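Local coordinates for putative hydrolase (Acinetobacter sp. NBRC 100985, PDB 4XUK), which probably hydrolyses organophosphate triesters and lactones at a two-zinc centre, as a member of the metallo-beta-lactamase superfamily, at residues A[212-218]-A[259-265]; A[217-221]-A[246-251]. The protein carries 2 engineered substitutions. One frame throughout, in Å; residues are numbered along the deposited sequence.

Interaction 1 (A[212-218]-A[259-265]). With ZN (zinc ion), chain C; ZN (zinc ion), chain D.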
ATOM      1  N   SER A 212     -17.053  -1.992  11.376  1.00 24.42           N
ATOM      2  CA  SER A 212     -17.593  -3.045  10.532  1.00 24.66           C
ATOM      3  C   SER A 212     -16.626  -3.297   9.385  1.00 24.49           C
ATOM      4  O   SER A 212     -16.151  -2.349   8.744  1.00 22.44           O
ATOM      5  CB  SER A 212     -18.970  -2.658   9.978  1.00 29.72           C
ATOM      6  OG  SER A 212     -19.956  -2.652  10.995  1.00 37.42           O
ATOM      7  N   ILE A 213     -16.338  -4.571   9.132  1.00 21.40           N
ATOM      8  CA  ILE A 213     -15.472  -4.966   8.026  1.00 21.17           C
ATOM      9  C   ILE A 213     -16.276  -5.805   7.054  1.00 23.36           C
ATOM     10  O   ILE A 213     -16.897  -6.795   7.456  1.00 20.94           O
ATOM     11  CB  ILE A 213     -14.283  -5.800   8.521  1.00 22.33           C
ATOM     12  CG1 ILE A 213     -13.486  -5.016   9.562  1.00 22.70           C
ATOM     13  CG2 ILE A 213     -13.392  -6.204   7.354  1.00 19.04           C
ATOM     14  CD1 ILE A 213     -13.382  -5.726  10.895  1.00 25.82           C
ATOM     15  N   VAL A 214     -16.302  -5.403   5.782  1.00 20.44           N
ATOM     16  CA  VAL A 214     -16.978  -6.225   4.783  1.00 20.69           C
ATOM     17  C   VAL A 214     -15.963  -6.909   3.877  1.00 18.22           C
ATOM     18  O   VAL A 214     -15.123  -6.256   3.257  1.00 17.31           O
ATOM     19  CB  VAL A 214     -18.001  -5.429   3.941  1.00 20.69           C
ATOM     20  CG1 VAL A 214     -18.770  -6.377   3.026  1.00 18.50           C
ATOM     21  CG2 VAL A 214     -18.975  -4.672   4.861  1.00 20.17           C
ATOM     22  N   PHE A 215     -16.028  -8.231   3.823  1.00 18.55           N
ATOM     23  CA  PHE A 215     -15.176  -8.970   2.919  1.00 18.35           C
ATOM     24  C   PHE A 215     -16.005  -9.132   1.658  1.00 18.73           C
ATOM     25  O   PHE A 215     -16.889  -9.988   1.594  1.00 18.77           O
ATOM     26  CB  PHE A 215     -14.791 -10.310   3.550  1.00 18.28           C
ATOM     27  CG  PHE A 215     -14.011 -10.160   4.836  1.00 22.16           C
ATOM     28  CD1 PHE A 215     -14.657  -9.865   6.036  1.00 22.54           C
ATOM     29  CD2 PHE A 215     -12.631 -10.275   4.839  1.00 18.69           C
ATOM     30  CE1 PHE A 215     -13.937  -9.697   7.208  1.00 20.79           C
ATOM     31  CE2 PHE A 215     -11.904 -10.107   6.018  1.00 18.55           C
ATOM     32  CZ  PHE A 215     -12.562  -9.825   7.197  1.00 18.21           C
ATOM     33  N   ILE A 216     -15.731  -8.285   0.665  1.00 18.58           N
ATOM     34  CA  ILE A 216     -16.677  -8.061  -0.437  1.00 20.17           C
ATOM     35  C   ILE A 216     -16.657  -9.073  -1.573  1.00 19.67           C
ATOM     36  O   ILE A 216     -17.581  -9.103  -2.387  1.00 18.77           O
ATOM     37  CB  ILE A 216     -16.508  -6.659  -1.067  1.00 16.39           C
ATOM     38  CG1 ILE A 216     -15.104  -6.481  -1.649  1.00 19.06           C
ATOM     39  CG2 ILE A 216     -16.795  -5.584  -0.042  1.00 17.85           C
ATOM     40  CD1 ILE A 216     -15.002  -5.301  -2.625  1.00 18.67           C
ATOM     41  N   GLY A 217     -15.606  -9.877  -1.655  1.00 15.91           N
ATOM     42  CA  GLY A 217     -15.482 -10.804  -2.764  1.00 16.83           C
ATOM     43  C   GLY A 217     -15.319 -10.055  -4.079  1.00 18.24           C
ATOM     44  O   GLY A 217     -14.727  -8.968  -4.124  1.00 18.96           O
ATOM     45  N   ASP A 218     -15.849 -10.629  -5.150  1.00 18.86           N
ATOM     46  CA  ASP A 218     -15.593 -10.128  -6.494  1.00 19.45           C
ATOM     47  C   ASP A 218     -16.686  -9.219  -7.057  1.00 18.00           C
ATOM     48  O   ASP A 218     -17.071  -9.357  -8.215  1.00 19.21           O
ATOM     49  CB  ASP A 218     -15.382 -11.297  -7.447  1.00 21.54           C
ATOM     50  CG  ASP A 218     -14.015 -11.916  -7.310  1.00 19.54           C
ATOM     51  OD1 ASP A 218     -13.322 -11.654  -6.299  1.00 15.42           O
ATOM     52  OD2 ASP A 218     -13.621 -12.641  -8.231  1.00 17.31           O
ATOM     53  N   GLN A 259     -17.764   1.497   6.057  1.00 20.90           N
ATOM     54  CA  GLN A 259     -17.229   0.196   6.439  1.00 21.96           C
ATOM     55  C   GLN A 259     -15.814   0.025   5.909  1.00 21.44           C
ATOM     56  O   GLN A 259     -15.487   0.485   4.809  1.00 21.14           O
ATOM     57  CB  GLN A 259     -18.095  -0.950   5.895  1.00 19.96           C
ATOM     58  CG  GLN A 259     -19.531  -1.008   6.421  1.00 22.60           C
ATOM     59  CD  GLN A 259     -20.520  -0.311   5.506  1.00 23.84           C
ATOM     60  OE1 GLN A 259     -20.226   0.746   4.936  1.00 22.33           O
ATOM     61  NE2 GLN A 259     -21.702  -0.895   5.367  1.00 22.27           N
ATOM     62  N   THR A 260     -15.004  -0.654   6.663  1.00 19.70           N
ATOM     63  CA  THR A 260     -13.722  -1.104   6.216  1.00 20.66           C
ATOM     64  C   THR A 260     -13.952  -2.252   5.217  1.00 22.83           C
ATOM     65  O   THR A 260     -14.778  -3.087   5.456  1.00 20.04           O
ATOM     66  CB  THR A 260     -12.922  -1.634   7.411  1.00 26.07           C
ATOM     67  OG1 THR A 260     -12.696  -0.602   8.372  1.00 31.34           O
ATOM     68  CG2 THR A 260     -11.700  -2.246   6.980  1.00 15.83           C
ATOM     69  N   ILE A 261     -13.220  -2.315   4.131  1.00 19.51           N
ATOM     70  CA  ILE A 261     -13.426  -3.258   3.057  1.00 18.50           C
ATOM     71  C   ILE A 261     -12.233  -4.178   2.865  1.00 19.08           C
ATOM     72  O   ILE A 261     -11.130  -3.708   2.865  1.00 14.98           O
ATOM     73  CB  ILE A 261     -13.656  -2.451   1.765  1.00 25.51           C
ATOM     74  CG1 ILE A 261     -14.870  -1.573   1.923  1.00 23.63           C
ATOM     75  CG2 ILE A 261     -13.632  -3.281   0.512  1.00 20.02           C
ATOM     76  CD1 ILE A 261     -16.138  -2.327   2.052  1.00 21.02           C
ATOM     77  N   ALA A 262     -12.476  -5.477   2.696  1.00 16.69           N
ATOM     78  CA  ALA A 262     -11.382  -6.379   2.371  1.00 15.71           C
ATOM     79  C   ALA A 262     -11.742  -7.065   1.061  1.00 18.71           C
ATOM     80  O   ALA A 262     -12.746  -7.769   0.976  1.00 16.60           O
ATOM     81  CB  ALA A 262     -11.188  -7.400   3.479  1.00 16.36           C
ATOM     82  N   ALA A 263     -10.928  -6.850   0.038  1.00 15.51           N
ATOM     83  CA  ALA A 263     -11.278  -7.298  -1.308  1.00 15.78           C
ATOM     84  C   ALA A 263     -10.224  -8.195  -1.928  1.00 16.07           C
ATOM     85  O   ALA A 263      -9.043  -7.839  -1.952  1.00 16.59           O
ATOM     86  CB  ALA A 263     -11.502  -6.094  -2.198  1.00 15.77           C
ATOM     87  N   PRO A 264     -10.652  -9.341  -2.495  1.00 14.47           N
ATOM     88  CA  PRO A 264      -9.670 -10.239  -3.105  1.00 14.93           C
ATOM     89  C   PRO A 264      -8.999  -9.652  -4.350  1.00 16.27           C
ATOM     90  O   PRO A 264      -7.879 -10.072  -4.652  1.00 15.95           O
ATOM     91  CB  PRO A 264     -10.504 -11.478  -3.480  1.00 17.69           C
ATOM     92  CG  PRO A 264     -11.896 -10.975  -3.612  1.00 16.65           C
ATOM     93  CD  PRO A 264     -12.014  -9.893  -2.559  1.00 15.93           C
ATOM     94  N   HIS A 265      -9.640  -8.711  -5.046  1.00 16.85           N
ATOM     95  CA  HIS A 265      -9.035  -8.150  -6.265  1.00 15.24           C
ATOM     96  C   HIS A 265      -8.696  -6.659  -6.242  1.00 18.03           C
ATOM     97  O   HIS A 265      -8.607  -6.037  -7.303  1.00 16.04           O
ATOM     98  CB  HIS A 265      -9.924  -8.451  -7.482  1.00 17.88           C
ATOM     99  CG  HIS A 265     -10.000  -9.905  -7.809  1.00 17.88           C
ATOM    100  ND1 HIS A 265      -8.902 -10.733  -7.748  1.00 20.46           N
ATOM    101  CD2 HIS A 265     -11.048 -10.683  -8.182  1.00 16.45           C
ATOM    102  CE1 HIS A 265      -9.271 -11.964  -8.070  1.00 17.25           C
ATOM    103  NE2 HIS A 265     -10.561 -11.953  -8.345  1.00 20.17           N
TER
HETATM  104 ZN    ZN C 401     -11.821 -13.777  -8.385  1.00 20.00          ZN
HETATM  105 ZN    ZN D 402     -14.654 -14.481  -9.441  1.00 20.00          ZN
HETATM  106  O   HOH W   1     -12.400  -7.605  -5.161  1.00 16.37           O
HETATM  107  O   HOH W   2     -13.530 -10.473   0.409  1.00 18.19           O
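Parallel strands 212-215 and 260-262 lie 4.6 Å apart at their axes, held by a ladder of backbone hydrogen bonds: Thr260 N to Ser212 O (2.9 Å), Val214 N to Thr260 O (2.8 Å), Ala262 N to Val214 O (2.8 Å) and Ile216 N to Ala262 O (3.0 Å). On one face the short side chain of Ala262 makes a shallow dip, and the Phe215 ring rests against it, Phe215 CD2 to Ala262 CB 3.5 Å; strand 54-64 covers this face. On the other face Ile261 CD1 is the bump, set between Val214 CB (4.1 Å) and Ile216 CG2 (3.9 Å), with Phe254 of helix 240-257 packed against all three residues. Beyond the ladder the two segments part, and waters fill the gap: one joins Ala262 O to Gly217 N, the other Gly217 O to His265 N. The Pro264 ring fits beside them, its CD 3.3 Å from Gly217 O and its CG 3.1 Å from Asp218 OD1. Asp218 OD2 and His265 NE2 meet on the zinc of chain C (2.1 and 2.2 Å), and Asp218 OD2 also binds the zinc of chain D at 2.4 Å: the bridging aspartate and terminal histidine of the metallo-beta-lactamase dinuclear site.

Interaction 2 (A[217-221]-A[246-251]). With ZN (zinc ion), chain D; ZN (zinc ion), chain C.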
ATOM      1  N   GLY A 217     -15.606  -9.877  -1.655  1.00 15.91           N
ATOM      2  CA  GLY A 217     -15.482 -10.804  -2.764  1.00 16.83           C
ATOM      3  C   GLY A 217     -15.319 -10.055  -4.079  1.00 18.24           C
ATOM      4  O   GLY A 217     -14.727  -8.968  -4.124  1.00 18.96           O
ATOM      5  N   ASP A 218     -15.849 -10.629  -5.150  1.00 18.86           N
ATOM      6  CA  ASP A 218     -15.593 -10.128  -6.494  1.00 19.45           C
ATOM      7  C   ASP A 218     -16.686  -9.219  -7.057  1.00 18.00           C
ATOM      8  O   ASP A 218     -17.071  -9.357  -8.215  1.00 19.21           O
ATOM      9  CB  ASP A 218     -15.382 -11.297  -7.447  1.00 21.54           C
ATOM     10  CG  ASP A 218     -14.015 -11.916  -7.310  1.00 19.54           C
ATOM     11  OD1 ASP A 218     -13.322 -11.654  -6.299  1.00 15.42           O
ATOM     12  OD2 ASP A 218     -13.621 -12.641  -8.231  1.00 17.31           O
ATOM     13  N   ILE A 219     -17.165  -8.279  -6.253  1.00 17.31           N
ATOM     14  CA  ILE A 219     -18.079  -7.267  -6.766  1.00 14.74           C
ATOM     15  C   ILE A 219     -17.270  -6.171  -7.462  1.00 18.21           C
ATOM     16  O   ILE A 219     -17.831  -5.203  -7.978  1.00 18.44           O
ATOM     17  CB  ILE A 219     -18.917  -6.652  -5.648  1.00 17.83           C
ATOM     18  CG1 ILE A 219     -18.012  -5.953  -4.629  1.00 19.85           C
ATOM     19  CG2 ILE A 219     -19.752  -7.736  -4.959  1.00 18.93           C
ATOM     20  CD1 ILE A 219     -18.773  -5.194  -3.562  1.00 19.58           C
ATOM     21  N   VAL A 220     -15.944  -6.329  -7.473  1.00 16.53           N
ATOM     22  CA  VAL A 220     -15.071  -5.399  -8.186  1.00 13.77           C
ATOM     23  C   VAL A 220     -13.706  -6.025  -8.502  1.00 18.30           C
ATOM     24  O   VAL A 220     -13.199  -6.862  -7.729  1.00 17.74           O
ATOM     25  CB  VAL A 220     -14.942  -4.047  -7.416  1.00 17.73           C
ATOM     26  CG1 VAL A 220     -13.953  -4.158  -6.252  1.00 15.72           C
ATOM     27  CG2 VAL A 220     -14.534  -2.942  -8.365  1.00 19.35           C
ATOM     28  N   HIS A 221     -13.110  -5.625  -9.626  1.00 16.38           N
ATOM     29  CA  HIS A 221     -11.854  -6.219 -10.082  1.00 16.44           C
ATOM     30  C   HIS A 221     -10.723  -5.216 -10.296  1.00 17.40           C
ATOM     31  O   HIS A 221      -9.680  -5.564 -10.850  1.00 18.96           O
ATOM     32  CB  HIS A 221     -12.073  -6.999 -11.376  1.00 16.67           C
ATOM     33  CG  HIS A 221     -12.749  -8.314 -11.175  1.00 19.51           C
ATOM     34  ND1 HIS A 221     -14.054  -8.418 -10.751  1.00 20.05           N
ATOM     35  CD2 HIS A 221     -12.292  -9.583 -11.305  1.00 18.59           C
ATOM     36  CE1 HIS A 221     -14.379  -9.694 -10.641  1.00 17.66           C
ATOM     37  NE2 HIS A 221     -13.326 -10.419 -10.968  1.00 18.97           N
ATOM     38  N   THR A 246     -25.278  -4.790  -8.352  1.00 20.54           N
ATOM     39  CA  THR A 246     -24.778  -5.158  -7.033  1.00 21.80           C
ATOM     40  C   THR A 246     -23.659  -4.227  -6.567  1.00 19.87           C
ATOM     41  O   THR A 246     -23.681  -3.749  -5.431  1.00 20.96           O
ATOM     42  CB  THR A 246     -24.274  -6.597  -7.010  1.00 21.59           C
ATOM     43  OG1 THR A 246     -25.385  -7.488  -7.168  1.00 21.97           O
ATOM     44  CG2 THR A 246     -23.602  -6.895  -5.677  1.00 24.10           C
ATOM     45  N   ARG A 247     -22.682  -3.960  -7.431  1.00 20.83           N
ATOM     46  CA  ARG A 247     -21.598  -3.049  -7.057  1.00 20.53           C
ATOM     47  C   ARG A 247     -22.101  -1.637  -6.735  1.00 22.56           C
ATOM     48  O   ARG A 247     -21.703  -1.046  -5.729  1.00 19.98           O
ATOM     49  CB  ARG A 247     -20.534  -2.980  -8.154  1.00 18.25           C
ATOM     50  CG  ARG A 247     -19.462  -1.902  -7.902  1.00 22.16           C
ATOM     51  CD  ARG A 247     -18.474  -1.828  -9.072  1.00 23.28           C
ATOM     52  NE  ARG A 247     -18.233  -3.180  -9.524  1.00 33.60           N
ATOM     53  CZ  ARG A 247     -18.620  -3.681 -10.689  1.00 21.58           C
ATOM     54  NH1 ARG A 247     -19.230  -2.928 -11.619  1.00 23.12           N
ATOM     55  NH2 ARG A 247     -18.364  -4.947 -10.934  1.00 23.67           N
ATOM     56  N   LEU A 248     -22.949  -1.080  -7.561  1.00 20.10           N
ATOM     57  CA  LEU A 248     -23.455   0.226  -7.317  1.00 23.88           C
ATOM     58  C   LEU A 248     -24.191   0.324  -5.990  1.00 22.63           C
ATOM     59  O   LEU A 248     -24.060   1.247  -5.281  1.00 22.78           O
ATOM     60  CB  LEU A 248     -24.333   0.640  -8.458  1.00 23.18           C
ATOM     61  CG  LEU A 248     -23.677   0.900  -9.796  1.00 26.88           C
ATOM     62  CD1 LEU A 248     -24.767   1.155 -10.813  1.00 28.66           C
ATOM     63  CD2 LEU A 248     -22.695   2.044  -9.724  1.00 30.54           C
ATOM     64  N   LYS A 249     -24.958  -0.682  -5.666  1.00 23.12           N
ATOM     65  CA  LYS A 249     -25.623  -0.716  -4.365  1.00 25.44           C
ATOM     66  C   LYS A 249     -24.629  -0.760  -3.210  1.00 23.18           C
ATOM     67  O   LYS A 249     -24.773  -0.032  -2.222  1.00 20.80           O
ATOM     68  CB  LYS A 249     -26.560  -1.921  -4.261  1.00 28.51           C
ATOM     69  CG  LYS A 249     -27.782  -1.629  -3.418  1.00 33.92           C
ATOM     70  CD  LYS A 249     -27.887  -2.544  -2.243  1.00 37.85           C
ATOM     71  CE  LYS A 249     -28.105  -3.969  -2.691  1.00 34.93           C
ATOM     72  NZ  LYS A 249     -28.353  -4.842  -1.515  1.00 39.17           N
ATOM     73  N   GLN A 250     -23.629  -1.631  -3.315  1.00 23.74           N
ATOM     74  CA  GLN A 250     -22.713  -1.821  -2.200  1.00 19.61           C
ATOM     75  C   GLN A 250     -21.761  -0.636  -2.039  1.00 18.31           C
ATOM     76  O   GLN A 250     -21.491  -0.220  -0.919  1.00 20.43           O
ATOM     77  CB  GLN A 250     -21.946  -3.144  -2.337  1.00 20.56           C
ATOM     78  CG  GLN A 250     -22.857  -4.380  -2.292  1.00 21.54           C
ATOM     79  CD  GLN A 250     -23.673  -4.468  -1.005  1.00 29.96           C
ATOM     80  OE1 GLN A 250     -24.844  -4.851  -1.017  1.00 30.60           O
ATOM     81  NE2 GLN A 250     -23.053  -4.113   0.108  1.00 26.31           N
ATOM     82  N   PHE A 251     -21.264  -0.090  -3.147  1.00 17.54           N
ATOM     83  CA  PHE A 251     -20.339   1.045  -3.080  1.00 19.59           C
ATOM     84  C   PHE A 251     -21.036   2.270  -2.502  1.00 21.00           C
ATOM     85  O   PHE A 251     -20.430   3.063  -1.779  1.00 19.77           O
ATOM     86  CB  PHE A 251     -19.759   1.370  -4.464  1.00 19.50           C
ATOM     87  CG  PHE A 251     -18.587   0.508  -4.856  1.00 18.25           C
ATOM     88  CD1 PHE A 251     -18.344  -0.706  -4.218  1.00 18.58           C
ATOM     89  CD2 PHE A 251     -17.727   0.920  -5.864  1.00 17.90           C
ATOM     90  CE1 PHE A 251     -17.257  -1.500  -4.593  1.00 21.00           C
ATOM     91  CE2 PHE A 251     -16.641   0.149  -6.236  1.00 16.98           C
ATOM     92  CZ  PHE A 251     -16.409  -1.065  -5.607  1.00 19.08           C
TER
HETATM   93 ZN    ZN D 402     -14.654 -14.481  -9.441  1.00 20.00          ZN
HETATM   94 ZN    ZN C 401     -11.821 -13.777  -8.385  1.00 20.00          ZN
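Ile219 spreads its side chain over one side of helix 240-257: CG2 meets Thr246 CG2 at 4.0 Å, while CD1 sits 4.0 Å from Gln250 CB and 4.1 Å from Phe251 CE1. Thr246 and Gln250, one turn apart, point their CA-to-CB bonds at the loop; Phe251 starts out sideways and brings its ring round to it. Val220 adds a second apolar touch, its CB 3.8 Å from Phe251 CZ, and meets Gln226 and Phe227 of helix 225-228. The polar part is a fork. Arg247 reaches from the helix to the carbonyl of Ile219, giving a short hydrogen bond from NE to O (2.6 Å) and a weak one from NH2 to the same O (3.0 Å), with the oxygen near the guanidinium plane; NH1 bonds instead to Pro230 O. The loop is thus fixed just one residue after Asp218, whose OD2 bridges both zincs. This is a metal-ligand loop at a strand end, backed by a helix on the outer layer of the alpha-beta/beta-alpha sandwich of the metallo-beta-lactamase fold.

Both contacts are buried, and both start from the same piece of chain: 217-218 closes interaction 1 and opens interaction 2, with Asp218 between them on the two zincs. Interaction 1 joins strand to strand within a sheet, buries 582 Å² and relies on regular backbone hydrogen bonds, giving way to waters and metal as the strands end. Interaction 2 sets a loop against a helix, buries 276 Å², and relies on apolar side chains plus one arginine gripping a backbone carbonyl. Helix 240-257 leads directly into strand 260-262, so the two are consecutive elements. The two interactions touch near the metals, where His265 CD2 lies 3.5 Å from His221 CD2.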